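Ferrous iron transport protein B (Escherichia coli, PDB 3I8S) takes up ferrous iron across the inner membrane, probably coupling GTP binding by its cytosolic domain, the part described here, to channel opening. Local coordinates at residues G31-V36 with T53-P58; K3-L8 with C78-S83; S96-N101 with A254-V259; V117-L122 with I132-L137; D186-V191 with Q224-A229. All coordinates share one frame; numbering follows the deposited sequence. Where two conformers were deposited one is given.

Contact 1 of 5, residues G31-V36 with T53-P58; sequences GNWAGV and TLVDLP
Trp33 NE1 donates to a water 3.2 Å away, and that water also lies against the carbonyl O of Asp56. The second link refines unusually short, so the exact length of this bridge is doubtful. The rest of the contact is mostly apolar and involves the same indole. Its CG stands anti to the carbonyl carbon (chi1 -74°), and the six-membered ring reaches towards 53-58. Trp33 CH2 meets Leu57 CD2 at 3.7 Å, and the two side chains cross at about a right angle. The same CH2 lies 4.0 Å from Val55 CG1. Asp56 O comes to the edge of the ring, near its plane, 4.1 Å from Trp33 CZ2. At the pyrrole end, Pro58 CG is 4.2 Å from Trp33 NE1. Arg40 adds a cation-pi contact, and Ile76 of helix 72-83 touches the indole as well. Residues 56-58 belong to the DxxG (G3) motif, and Gly35 and Val36 to a second predicted GTP-binding stretch. Lys16 of the P-loop bonds to Leu57 O. Within this contact the buried indole is thus held chiefly by apolar touches from Val55, Leu57 and Pro58, while its N-H has a water to bond to.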
# COMPACT_ATOMS: atom_id res chain seq x y z
N GLY A 31 -22.49 3.21 2.80
CA GLY A 31 -23.01 4.29 1.97
C GLY A 31 -22.27 4.16 0.66
O GLY A 31 -21.90 3.07 0.28
N ASN A 32 -22.13 5.28 -0.04
CA ASN A 32 -21.35 5.32 -1.27
C ASN A 32 -20.22 6.31 -1.11
O ASN A 32 -20.34 7.26 -0.34
CB ASN A 32 -22.21 5.70 -2.45
CG ASN A 32 -23.19 4.60 -2.85
OD1 ASN A 32 -23.52 3.74 -2.04
ND2 ASN A 32 -23.65 4.64 -4.08
N TRP A 33 -19.13 6.07 -1.83
CA TRP A 33 -18.01 7.00 -1.87
C TRP A 33 -18.55 8.27 -2.52
O TRP A 33 -19.34 8.19 -3.45
CB TRP A 33 -16.82 6.43 -2.65
CG TRP A 33 -16.12 5.40 -1.89
CD1 TRP A 33 -16.36 4.06 -1.91
CD2 TRP A 33 -15.12 5.62 -0.92
NE1 TRP A 33 -15.55 3.42 -1.00
CE2 TRP A 33 -14.76 4.35 -0.39
CE3 TRP A 33 -14.46 6.75 -0.43
CZ2 TRP A 33 -13.80 4.20 0.59
CZ3 TRP A 33 -13.48 6.59 0.52
CH2 TRP A 33 -13.16 5.32 1.03
N ALA A 34 -18.15 9.44 -2.02
CA ALA A 34 -18.70 10.72 -2.50
C ALA A 34 -18.57 10.85 -4.01
O ALA A 34 -17.48 10.67 -4.54
CB ALA A 34 -18.01 11.91 -1.82
N GLY A 35 -19.70 11.11 -4.66
CA GLY A 35 -19.76 11.44 -6.08
C GLY A 35 -19.79 10.26 -7.03
O GLY A 35 -19.83 10.46 -8.26
N VAL A 36 -19.77 9.04 -6.50
CA VAL A 36 -19.82 7.84 -7.32
C VAL A 36 -20.76 6.80 -6.70
O VAL A 36 -21.21 6.96 -5.56
CB VAL A 36 -18.42 7.24 -7.53
CG1 VAL A 36 -17.50 8.25 -8.21
CG2 VAL A 36 -17.80 6.76 -6.18
N THR A 53 -12.00 3.28 14.00
CA THR A 53 -12.86 3.30 12.82
C THR A 53 -12.05 2.67 11.72
O THR A 53 -10.95 3.15 11.41
CB THR A 53 -13.27 4.73 12.39
OG1 THR A 53 -14.06 5.34 13.44
CG2 THR A 53 -14.10 4.71 11.11
N LEU A 54 -12.62 1.64 11.12
CA LEU A 54 -12.03 0.88 10.03
C LEU A 54 -12.79 1.15 8.74
O LEU A 54 -13.97 0.87 8.65
CB LEU A 54 -12.08 -0.62 10.36
CG LEU A 54 -11.36 -1.59 9.44
CD1 LEU A 54 -9.85 -1.26 9.51
CD2 LEU A 54 -11.75 -3.08 9.81
N VAL A 55 -12.10 1.70 7.77
CA VAL A 55 -12.65 2.06 6.47
C VAL A 55 -12.19 1.02 5.45
O VAL A 55 -10.97 0.83 5.22
CB VAL A 55 -12.19 3.49 6.04
CG1 VAL A 55 -12.78 3.82 4.67
CG2 VAL A 55 -12.58 4.52 7.09
N ASP A 56 -13.14 0.32 4.88
CA ASP A 56 -12.83 -0.76 3.94
C ASP A 56 -12.60 -0.16 2.57
O ASP A 56 -13.55 0.36 1.96
CB ASP A 56 -14.00 -1.74 3.88
CG ASP A 56 -13.72 -2.93 2.93
OD1 ASP A 56 -12.57 -3.37 2.79
OD2 ASP A 56 -14.71 -3.42 2.40
N LEU A 57 -11.42 -0.26 2.03
CA LEU A 57 -11.18 0.36 0.71
C LEU A 57 -11.43 -0.67 -0.43
O LEU A 57 -11.24 -1.87 -0.23
CB LEU A 57 -9.77 0.91 0.65
CG LEU A 57 -9.36 1.92 1.72
CD1 LEU A 57 -7.96 2.41 1.45
CD2 LEU A 57 -10.40 3.05 1.79
N PRO A 58 -11.87 -0.20 -1.61
CA PRO A 58 -12.14 -1.16 -2.69
C PRO A 58 -10.87 -1.93 -3.02
O PRO A 58 -9.78 -1.41 -2.88
CB PRO A 58 -12.58 -0.28 -3.86
CG PRO A 58 -13.01 0.97 -3.26
CD PRO A 58 -12.15 1.18 -2.04
O HOH W 1 -15.65 0.82 0.85

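Contact 2 of 5, residues K3-L8 with C78-S83; sequences KLTIGL and CHYILS
Tyr80 CG lies anti to the backbone N (chi1 -175°), which sends the ring from the helix towards strand 4-10. Thr5 answers with chi1 -57°, a setting that puts CG2, not OG1, anti to its own backbone N and facing the tyrosine. The two meet at the phenol end, where Thr5 CG2 is 3.3 Å from Tyr80 OH. This is a close methyl-to-oxygen approach. Further along the strand the ring passes Gly7. Tyr80 CE2 is 4.3 Å from Gly7 CA, and the glycine, lacking a side chain, lets the ring sit close to the backbone. Strand 4-10 is an inner strand of the P-loop GTPase sheet and runs into the phosphate-binding loop. Helix 72-83 packs on one face of that sheet, with Tyr80 also touching Val55 and Leu57 from the neighbouring strand and the loop after it. Thr5 N bonds to Asp87 OD2. On the helix side, Tyr80 O is gripped twice. Ser83 N reaches it at 3.0 Å, and Ser83 OG donates to it at 2.6 Å, in the carbonyl plane and on a lone pair, with a C=O...donor angle of 134°. Ser83 OG is also hydrogen-bonded to Asp85 N.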
# COMPACT_ATOMS: atom_id res chain seq x y z
N LYS A 3 -11.50 9.01 16.90
CA LYS A 3 -11.14 7.58 16.81
C LYS A 3 -9.78 7.43 16.20
O LYS A 3 -9.25 8.37 15.61
CB LYS A 3 -12.17 6.80 15.99
CG LYS A 3 -13.57 6.90 16.51
CD LYS A 3 -13.60 6.42 17.91
CE LYS A 3 -14.97 6.52 18.50
NZ LYS A 3 -15.77 5.51 17.83
N LEU A 4 -9.21 6.23 16.32
CA LEU A 4 -8.05 5.90 15.49
C LEU A 4 -8.59 5.42 14.18
O LEU A 4 -9.37 4.47 14.16
CB LEU A 4 -7.18 4.81 16.14
CG LEU A 4 -5.90 4.46 15.43
CD1 LEU A 4 -4.83 5.59 15.46
CD2 LEU A 4 -5.31 3.16 16.06
N THR A 5 -8.20 6.09 13.09
CA THR A 5 -8.72 5.75 11.76
C THR A 5 -7.74 4.88 10.99
O THR A 5 -6.60 5.27 10.75
CB THR A 5 -9.02 7.02 10.96
OG1 THR A 5 -9.93 7.82 11.71
CG2 THR A 5 -9.63 6.67 9.58
N ILE A 6 -8.23 3.72 10.61
CA ILE A 6 -7.46 2.72 9.87
C ILE A 6 -8.12 2.41 8.51
O ILE A 6 -9.33 2.12 8.43
CB ILE A 6 -7.30 1.43 10.67
CG1 ILE A 6 -6.71 1.72 12.04
CG2 ILE A 6 -6.47 0.43 9.84
CD1 ILE A 6 -6.46 0.51 12.84
N GLY A 7 -7.30 2.49 7.43
CA GLY A 7 -7.72 2.10 6.09
C GLY A 7 -7.40 0.62 5.89
O GLY A 7 -6.24 0.21 6.14
N LEU A 8 -8.38 -0.15 5.44
CA LEU A 8 -8.15 -1.56 5.09
C LEU A 8 -8.04 -1.73 3.56
O LEU A 8 -8.91 -1.35 2.77
CB LEU A 8 -9.24 -2.41 5.69
CG LEU A 8 -9.07 -3.91 5.61
CD1 LEU A 8 -7.91 -4.37 6.55
CD2 LEU A 8 -10.44 -4.58 5.86
N CYS A 78 -6.51 5.14 -3.91
CA CYS A 78 -5.47 6.13 -3.95
C CYS A 78 -5.88 7.50 -3.33
O CYS A 78 -5.16 8.11 -2.56
CB CYS A 78 -5.06 6.33 -5.40
SG CYS A 78 -3.66 7.36 -5.60
N HIS A 79 -7.06 7.96 -3.68
CA HIS A 79 -7.52 9.24 -3.22
C HIS A 79 -7.66 9.21 -1.69
O HIS A 79 -7.25 10.13 -1.00
CB HIS A 79 -8.85 9.55 -3.89
CG HIS A 79 -9.52 10.77 -3.36
ND1 HIS A 79 -10.42 10.72 -2.32
CD2 HIS A 79 -9.37 12.06 -3.67
CE1 HIS A 79 -10.84 11.94 -2.06
NE2 HIS A 79 -10.23 12.77 -2.87
N TYR A 80 -8.23 8.15 -1.15
CA TYR A 80 -8.34 8.05 0.32
C TYR A 80 -6.97 8.05 1.00
O TYR A 80 -6.70 8.77 1.95
CB TYR A 80 -9.05 6.77 0.71
CG TYR A 80 -9.30 6.70 2.20
CD1 TYR A 80 -10.35 7.39 2.78
CD2 TYR A 80 -8.45 5.96 3.01
CE1 TYR A 80 -10.56 7.34 4.17
CE2 TYR A 80 -8.64 5.89 4.38
CZ TYR A 80 -9.72 6.56 4.94
OH TYR A 80 -9.87 6.54 6.34
N ILE A 81 -6.08 7.27 0.44
CA ILE A 81 -4.76 7.08 1.05
C ILE A 81 -4.02 8.44 1.06
O ILE A 81 -3.41 8.81 2.06
CB ILE A 81 -4.02 5.86 0.34
CG1 ILE A 81 -4.87 4.54 0.39
CG2 ILE A 81 -2.62 5.62 0.89
CD1 ILE A 81 -4.82 3.72 1.67
N LEU A 82 -4.14 9.24 -0.02
CA LEU A 82 -3.51 10.57 -0.11
C LEU A 82 -4.23 11.66 0.69
O LEU A 82 -3.71 12.74 0.87
CB LEU A 82 -3.42 11.03 -1.56
CG LEU A 82 -2.48 10.33 -2.54
CD1 LEU A 82 -2.79 8.87 -2.68
CD2 LEU A 82 -2.56 11.02 -3.89
N SER A 83 -5.44 11.38 1.14
CA SER A 83 -6.26 12.36 1.83
C SER A 83 -5.73 12.65 3.22
O SER A 83 -5.97 13.74 3.76
CB SER A 83 -7.71 11.86 1.98
OG SER A 83 -7.80 10.90 3.00

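Contact 3 of 5, residues S96-N101 with A254-V259; sequences SNLERN and AICDVV
Cys256 faces helix 98-111 and can be followed outwards from CB. This is a helix-to-helix contact that joins the G domain to helix 240-259 of the FeoB helical domain. Cys256 CB sits 4.2 Å from Glu99 OE1, a loose approach to the carboxylate. With chi1 at -71°, SG stands anti to the carbonyl carbon and points at the Leu98-Glu99 part of the helix. There SG lies 3.9 Å from Glu99 CA and equally close to Glu99 CB. The close approach of SG to a backbone carbon fits the short spacing of the helices here, 6.4 Å between the CA atoms of Glu99 and Cys256. Cys256 SG is also 4.1 Å from Leu98 CD2. That methyl is shared, because Leu98 CD2 also meets Val259 CG1 at 3.8 Å, and these two side chains cross at about a right angle. Ile132 of the short strand 130-132 touches both Leu98 and Val259 and extends the apolar patch. The outer side is more polar. Glu99 is exposed, and its OE1 is 6.1 Å from Asp257 OD1, so two like charges lie near each other without touching. Glu99 also touches Ile252 and Ala253, about one turn before Cys256 on helix 240-259. Asp94 fixes the start of helix 98-111 by binding Ser96 OG and Asn97 ND2 through its carboxylate and Asn101 OD1 through its backbone N. Asn97 O accepts the helix bond from Asn101 N at 2.9 Å and a weak one from Asn101 ND2.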
# COMPACT_ATOMS: atom_id res chain seq x y z
N SER A 96 -0.59 -16.78 -0.72
CA SER A 96 -0.54 -17.73 -1.81
C SER A 96 -0.24 -17.06 -3.15
O SER A 96 -0.05 -17.75 -4.15
CB SER A 96 -1.84 -18.54 -1.91
OG SER A 96 -2.94 -17.78 -2.33
N ASN A 97 -0.21 -15.73 -3.14
CA ASN A 97 0.05 -14.88 -4.29
C ASN A 97 0.88 -13.67 -3.87
O ASN A 97 0.64 -12.52 -4.27
CB ASN A 97 -1.26 -14.45 -4.97
CG ASN A 97 -1.98 -15.63 -5.64
OD1 ASN A 97 -1.52 -16.16 -6.69
ND2 ASN A 97 -3.11 -16.06 -5.05
N LEU A 98 1.91 -13.96 -3.08
CA LEU A 98 2.72 -12.93 -2.46
C LEU A 98 3.33 -11.92 -3.43
O LEU A 98 3.21 -10.72 -3.21
CB LEU A 98 3.84 -13.60 -1.65
CG LEU A 98 4.68 -12.65 -0.81
CD1 LEU A 98 3.85 -11.85 0.21
CD2 LEU A 98 5.83 -13.44 -0.14
N GLU A 99 3.99 -12.41 -4.48
CA GLU A 99 4.73 -11.54 -5.42
C GLU A 99 3.77 -10.53 -6.05
O GLU A 99 4.01 -9.31 -6.04
CB GLU A 99 5.52 -12.36 -6.47
CG GLU A 99 6.37 -11.49 -7.42
CD GLU A 99 7.62 -12.17 -8.00
OE1 GLU A 99 7.91 -13.35 -7.68
OE2 GLU A 99 8.31 -11.51 -8.80
N ARG A 100 2.63 -11.04 -6.51
CA ARG A 100 1.57 -10.21 -7.07
C ARG A 100 1.06 -9.20 -6.06
O ARG A 100 0.91 -7.97 -6.34
CB ARG A 100 0.38 -11.08 -7.53
CG ARG A 100 -0.82 -10.25 -8.06
CD ARG A 100 -1.79 -11.09 -8.83
NE ARG A 100 -2.68 -10.28 -9.68
CZ ARG A 100 -3.07 -10.63 -10.92
NH1 ARG A 100 -2.64 -11.74 -11.50
NH2 ARG A 100 -3.90 -9.84 -11.59
N ASN A 101 0.76 -9.69 -4.87
CA ASN A 101 0.16 -8.84 -3.84
C ASN A 101 1.10 -7.74 -3.33
O ASN A 101 0.64 -6.67 -2.88
CB ASN A 101 -0.33 -9.65 -2.63
CG ASN A 101 -1.69 -10.31 -2.86
OD1 ASN A 101 -2.60 -10.13 -2.06
ND2 ASN A 101 -1.83 -11.07 -3.97
N ALA A 254 13.36 -9.89 -5.54
CA ALA A 254 14.49 -10.11 -4.62
C ALA A 254 13.99 -10.48 -3.22
O ALA A 254 14.53 -11.38 -2.58
CB ALA A 254 15.37 -8.83 -4.59
N ILE A 255 12.94 -9.80 -2.75
CA ILE A 255 12.25 -10.11 -1.48
C ILE A 255 11.68 -11.52 -1.50
O ILE A 255 11.94 -12.34 -0.62
CB ILE A 255 11.10 -9.04 -1.17
CG1 ILE A 255 11.69 -7.67 -0.95
CG2 ILE A 255 10.26 -9.45 0.07
CD1 ILE A 255 10.62 -6.52 -0.75
N CYS A 256 10.97 -11.83 -2.55
CA CYS A 256 10.32 -13.10 -2.62
C CYS A 256 11.28 -14.27 -2.71
O CYS A 256 10.97 -15.35 -2.19
CB CYS A 256 9.32 -13.14 -3.75
SG CYS A 256 7.93 -12.13 -3.36
N ASP A 257 12.43 -14.06 -3.32
CA ASP A 257 13.47 -15.08 -3.39
C ASP A 257 13.94 -15.52 -2.00
O ASP A 257 14.27 -16.67 -1.82
CB ASP A 257 14.71 -14.60 -4.14
CG ASP A 257 14.53 -14.64 -5.65
OD1 ASP A 257 13.50 -15.16 -6.12
OD2 ASP A 257 15.45 -14.12 -6.36
N VAL A 258 13.97 -14.60 -1.05
CA VAL A 258 14.38 -14.87 0.32
C VAL A 258 13.24 -15.40 1.17
O VAL A 258 13.39 -16.37 1.92
CB VAL A 258 14.93 -13.58 0.98
CG1 VAL A 258 15.23 -13.81 2.45
CG2 VAL A 258 16.22 -13.10 0.24
N VAL A 259 12.10 -14.73 1.05
CA VAL A 259 10.97 -14.88 1.95
C VAL A 259 10.06 -16.09 1.68
O VAL A 259 9.49 -16.65 2.61
CB VAL A 259 10.18 -13.55 1.89
CG1 VAL A 259 8.76 -13.66 2.32
CG2 VAL A 259 11.01 -12.47 2.67

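Contact 4 of 5, residues V117-L122 with I132-L137; sequences VALNML and IEIDAL
Leu119 overlaps the beta branch of Ile132 with a single methyl. Leu119 CD2 is 3.9 Å from Ile132 CG2 and 4.1 Å from Ile132 CB, and the two side chains meet at a slant. The leucine has CG anti to the backbone N (chi1 -164°), which carries its tip off the sheet towards 132-137. With chi1 -57°, Ile132 has CG1 beside its backbone N, which leaves CG2 anti to that N and turned to the leucine. A second partner comes from the first turn of the helix: Ile134 CG1 lies 4.2 Å from the same Leu119 CD2. Thus one methyl faces two isoleucines. Helix 134-141 starts right after Glu133, whose O takes the bond from Leu137 N at 3.0 Å. Ile255 and Val259 of helix 240-259 touch Leu137, and Val93 of the adjoining strand touches Leu119. The contact is wholly apolar. The strand ends in Asn120, whose ND2 makes a weak bond to Ser14 O of the P-loop. Asn120, Met121 and Leu122 belong to the GTP-binding site, at the place of the guanine-recognising G4 motif, which reads NKxD in many P-loop GTPases and here has Met121 at its second position.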
# COMPACT_ATOMS: atom_id res chain seq x y z
N VAL A 117 1.15 -5.12 7.77
CA VAL A 117 0.71 -6.18 6.84
C VAL A 117 0.01 -7.28 7.59
O VAL A 117 0.58 -7.86 8.56
CB VAL A 117 1.87 -6.75 5.98
CG1 VAL A 117 1.49 -8.02 5.26
CG2 VAL A 117 2.41 -5.68 5.06
N ALA A 118 -1.18 -7.61 7.14
CA ALA A 118 -1.86 -8.80 7.65
C ALA A 118 -1.77 -9.89 6.58
O ALA A 118 -2.44 -9.81 5.54
CB ALA A 118 -3.29 -8.52 8.00
N LEU A 119 -1.00 -10.92 6.90
CA LEU A 119 -0.74 -12.02 5.99
C LEU A 119 -1.78 -13.11 6.16
O LEU A 119 -1.88 -13.80 7.21
CB LEU A 119 0.70 -12.53 6.17
CG LEU A 119 1.32 -13.42 5.09
CD1 LEU A 119 1.53 -12.72 3.74
CD2 LEU A 119 2.68 -13.99 5.57
N ASN A 120 -2.55 -13.25 5.07
CA ASN A 120 -3.69 -14.14 4.97
C ASN A 120 -3.48 -15.35 4.05
O ASN A 120 -2.48 -15.45 3.35
CB ASN A 120 -4.85 -13.30 4.38
CG ASN A 120 -6.09 -13.43 5.14
OD1 ASN A 120 -6.22 -14.30 6.01
ND2 ASN A 120 -7.04 -12.57 4.84
N MET A 121 -4.47 -16.25 4.00
CA MET A 121 -4.42 -17.45 3.15
C MET A 121 -3.19 -18.32 3.39
O MET A 121 -2.64 -18.92 2.48
CB MET A 121 -4.51 -17.07 1.66
CG MET A 121 -5.54 -15.99 1.34
SD MET A 121 -7.23 -16.48 1.75
CE MET A 121 -8.20 -15.09 1.19
N LEU A 122 -2.76 -18.37 4.65
CA LEU A 122 -1.64 -19.19 5.08
C LEU A 122 -1.86 -20.69 4.82
O LEU A 122 -0.93 -21.43 4.49
CB LEU A 122 -1.45 -18.98 6.58
CG LEU A 122 -1.18 -17.53 6.98
CD1 LEU A 122 -1.22 -17.39 8.52
CD2 LEU A 122 0.16 -17.14 6.41
N ILE A 132 6.29 -18.93 4.15
CA ILE A 132 6.74 -17.54 4.18
C ILE A 132 7.56 -17.28 5.46
O ILE A 132 7.08 -17.55 6.59
CB ILE A 132 5.58 -16.54 4.14
CG1 ILE A 132 4.69 -16.75 2.89
CG2 ILE A 132 6.09 -15.10 4.12
CD1 ILE A 132 5.42 -16.76 1.61
N GLU A 133 8.78 -16.77 5.28
CA GLU A 133 9.60 -16.33 6.39
C GLU A 133 9.13 -14.95 6.83
O GLU A 133 9.45 -13.92 6.21
CB GLU A 133 11.04 -16.21 5.98
CG GLU A 133 11.77 -17.48 5.91
CD GLU A 133 13.26 -17.22 6.02
OE1 GLU A 133 13.68 -16.17 5.46
OE2 GLU A 133 13.98 -18.01 6.68
N ILE A 134 8.35 -14.93 7.90
CA ILE A 134 7.59 -13.72 8.23
C ILE A 134 8.52 -12.57 8.66
O ILE A 134 8.38 -11.41 8.19
CB ILE A 134 6.54 -14.04 9.30
CG1 ILE A 134 5.39 -14.84 8.67
CG2 ILE A 134 5.97 -12.79 9.93
CD1 ILE A 134 4.77 -15.74 9.66
N ASP A 135 9.47 -12.87 9.53
CA ASP A 135 10.39 -11.81 9.97
C ASP A 135 11.32 -11.31 8.90
O ASP A 135 11.63 -10.11 8.86
CB ASP A 135 11.17 -12.24 11.21
CG ASP A 135 10.77 -11.45 12.39
OD1 ASP A 135 9.59 -11.01 12.36
OD2 ASP A 135 11.62 -11.22 13.29
N ALA A 136 11.78 -12.21 8.03
CA ALA A 136 12.53 -11.82 6.86
C ALA A 136 11.72 -10.82 5.98
O ALA A 136 12.26 -9.83 5.47
CB ALA A 136 12.93 -13.05 6.03
N LEU A 137 10.44 -11.08 5.79
CA LEU A 137 9.60 -10.15 5.05
C LEU A 137 9.45 -8.79 5.78
O LEU A 137 9.60 -7.73 5.17
CB LEU A 137 8.22 -10.75 4.84
CG LEU A 137 7.28 -9.95 3.98
CD1 LEU A 137 7.80 -9.52 2.66
CD2 LEU A 137 5.97 -10.77 3.82

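Contact 5 of 5, residues D186-V191 with Q224-A229; sequences DSLAKV and QHLDAA
Leu188 and then Val191, one turn later, face His225 and Leu226 in this helix-to-helix contact of the FeoB cytosolic helical domain. Helix 179-191 packs there against the start of helix 226-236. At the head of the segment, Asp186 OD2 forms a salt bridge with Arg202 NE, and Ser187 OG is hydrogen-bonded to Asn183 O. Leu188 follows and reaches across with both methyls. Its CG is anti to the carbonyl carbon (chi1 -63°), and the two branches then part. Leu188 CD2 touches His225 CB at 3.8 Å and lies 4.0 Å from His225 C. Leucine and histidine slide past each other in opposite directions. Leu188 CD1 goes to Leu226 CD1 at 4.1 Å, where the side chains meet aslant. Leu209 of helix 198-210 touches both leucines, so three helices share this core. Next in sequence, Ala189 offers its O to Arg201 NH1. Lys190 NZ makes a weak bond back to Ser187 OG. Val191 is the last residue of the segment to take part. It was modelled in two conformers, so its contact is less certain; in one of them Val191 CG1 is 4.1 Å from His225 CD2. His225 is an exposed residue. Its backbone is tied into the new helix, with His225 O accepting from Ala229 N at 3.1 Å.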
# COMPACT_ATOMS: atom_id res chain seq x y z
N ASP A 186 12.34 14.39 -7.87
CA ASP A 186 12.58 15.37 -6.83
C ASP A 186 12.42 16.80 -7.34
O ASP A 186 11.84 17.65 -6.66
CB ASP A 186 13.96 15.18 -6.20
CG ASP A 186 14.17 16.09 -5.00
OD1 ASP A 186 15.20 16.82 -4.99
OD2 ASP A 186 13.30 16.10 -4.08
N SER A 187 12.90 17.08 -8.54
CA SER A 187 12.65 18.41 -9.13
C SER A 187 11.16 18.70 -9.32
O SER A 187 10.72 19.83 -9.14
CB SER A 187 13.38 18.59 -10.44
OG SER A 187 14.76 18.58 -10.18
N LEU A 188 10.36 17.70 -9.70
CA LEU A 188 8.93 17.91 -9.76
C LEU A 188 8.39 18.14 -8.37
O LEU A 188 7.64 19.10 -8.16
CB LEU A 188 8.21 16.75 -10.45
CG LEU A 188 8.57 16.51 -11.91
CD1 LEU A 188 7.93 15.21 -12.45
CD2 LEU A 188 8.24 17.72 -12.82
N ALA A 189 8.81 17.30 -7.42
CA ALA A 189 8.37 17.39 -6.03
C ALA A 189 8.55 18.81 -5.46
O ALA A 189 7.69 19.29 -4.74
CB ALA A 189 9.15 16.41 -5.16
N LYS A 190 9.67 19.43 -5.79
CA LYS A 190 10.01 20.77 -5.26
C LYS A 190 8.97 21.84 -5.60
O LYS A 190 8.78 22.79 -4.82
CB LYS A 190 11.35 21.23 -5.81
CG LYS A 190 12.54 20.35 -5.47
CD LYS A 190 13.83 20.94 -6.05
CE LYS A 190 14.85 19.88 -6.52
NZ LYS A 190 15.81 20.49 -7.54
N VAL A 191 8.35 21.67 -6.76
CA VAL A 191 7.35 22.60 -7.32
C VAL A 191 5.92 22.39 -6.81
O VAL A 191 5.09 23.28 -6.90
CB VAL A 191 7.35 22.46 -8.86
CG1 VAL A 191 6.12 23.08 -9.47
CG2 VAL A 191 8.64 23.02 -9.44
N GLN A 224 3.21 21.26 -15.33
CA GLN A 224 3.79 22.08 -16.39
C GLN A 224 5.27 21.78 -16.75
O GLN A 224 5.78 22.24 -17.77
CB GLN A 224 3.65 23.57 -16.01
CG GLN A 224 2.30 24.15 -16.37
CD GLN A 224 2.21 24.58 -17.84
OE1 GLN A 224 2.35 23.75 -18.76
NE2 GLN A 224 1.96 25.87 -18.08
N HIS A 225 5.94 21.00 -15.90
CA HIS A 225 7.37 20.74 -16.04
C HIS A 225 7.65 19.30 -16.45
O HIS A 225 8.80 18.93 -16.70
CB HIS A 225 8.07 21.06 -14.71
CG HIS A 225 7.94 22.49 -14.32
ND1 HIS A 225 8.75 23.48 -14.84
CD2 HIS A 225 7.06 23.11 -13.51
CE1 HIS A 225 8.38 24.65 -14.34
NE2 HIS A 225 7.35 24.45 -13.53
N LEU A 226 6.57 18.53 -16.58
CA LEU A 226 6.64 17.09 -16.82
C LEU A 226 7.17 16.76 -18.22
O LEU A 226 8.02 15.90 -18.38
CB LEU A 226 5.27 16.44 -16.56
CG LEU A 226 5.22 14.96 -16.87
CD1 LEU A 226 6.19 14.22 -15.98
CD2 LEU A 226 3.79 14.44 -16.75
N ASP A 227 6.71 17.47 -19.24
CA ASP A 227 7.23 17.22 -20.60
C ASP A 227 8.74 17.44 -20.73
O ASP A 227 9.44 16.65 -21.38
CB ASP A 227 6.48 18.07 -21.65
CG ASP A 227 5.05 17.59 -21.88
OD1 ASP A 227 4.66 16.57 -21.25
OD2 ASP A 227 4.32 18.22 -22.70
N ALA A 228 9.24 18.51 -20.11
CA ALA A 228 10.66 18.81 -20.13
C ALA A 228 11.42 17.74 -19.39
O ALA A 228 12.48 17.29 -19.87
CB ALA A 228 10.94 20.18 -19.54
N ALA A 229 10.86 17.28 -18.27
CA ALA A 229 11.48 16.21 -17.49
C ALA A 229 11.56 14.91 -18.30
O ALA A 229 12.60 14.26 -18.35
CB ALA A 229 10.74 15.96 -16.17

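Contacts 1 and 2 lie with centres 10 Å apart and touch directly. Val55 O and Leu8 N, 2.8 Å apart, are probably hydrogen-bonded, and so are Leu57 N and Leu8 O, also 2.8 Å apart. Contacts 3 and 4 are likewise joined, with centres 10 Å apart and a probable bond of 2.8 Å between Val259 O and Glu133 N. Contacts 1, 2 and 4 all reach the same central sheet. Contacts 1 and 4 each hold GTP-site residues, predicted in contact 1 and experimental in contact 4, and the side chains of Asp56 and Asn120 are about 11 Å apart at their nearest atoms. Contact 3 joins this G domain to the helical domain. Contact 5 is remote, its centre 33 Å from that of contact 3.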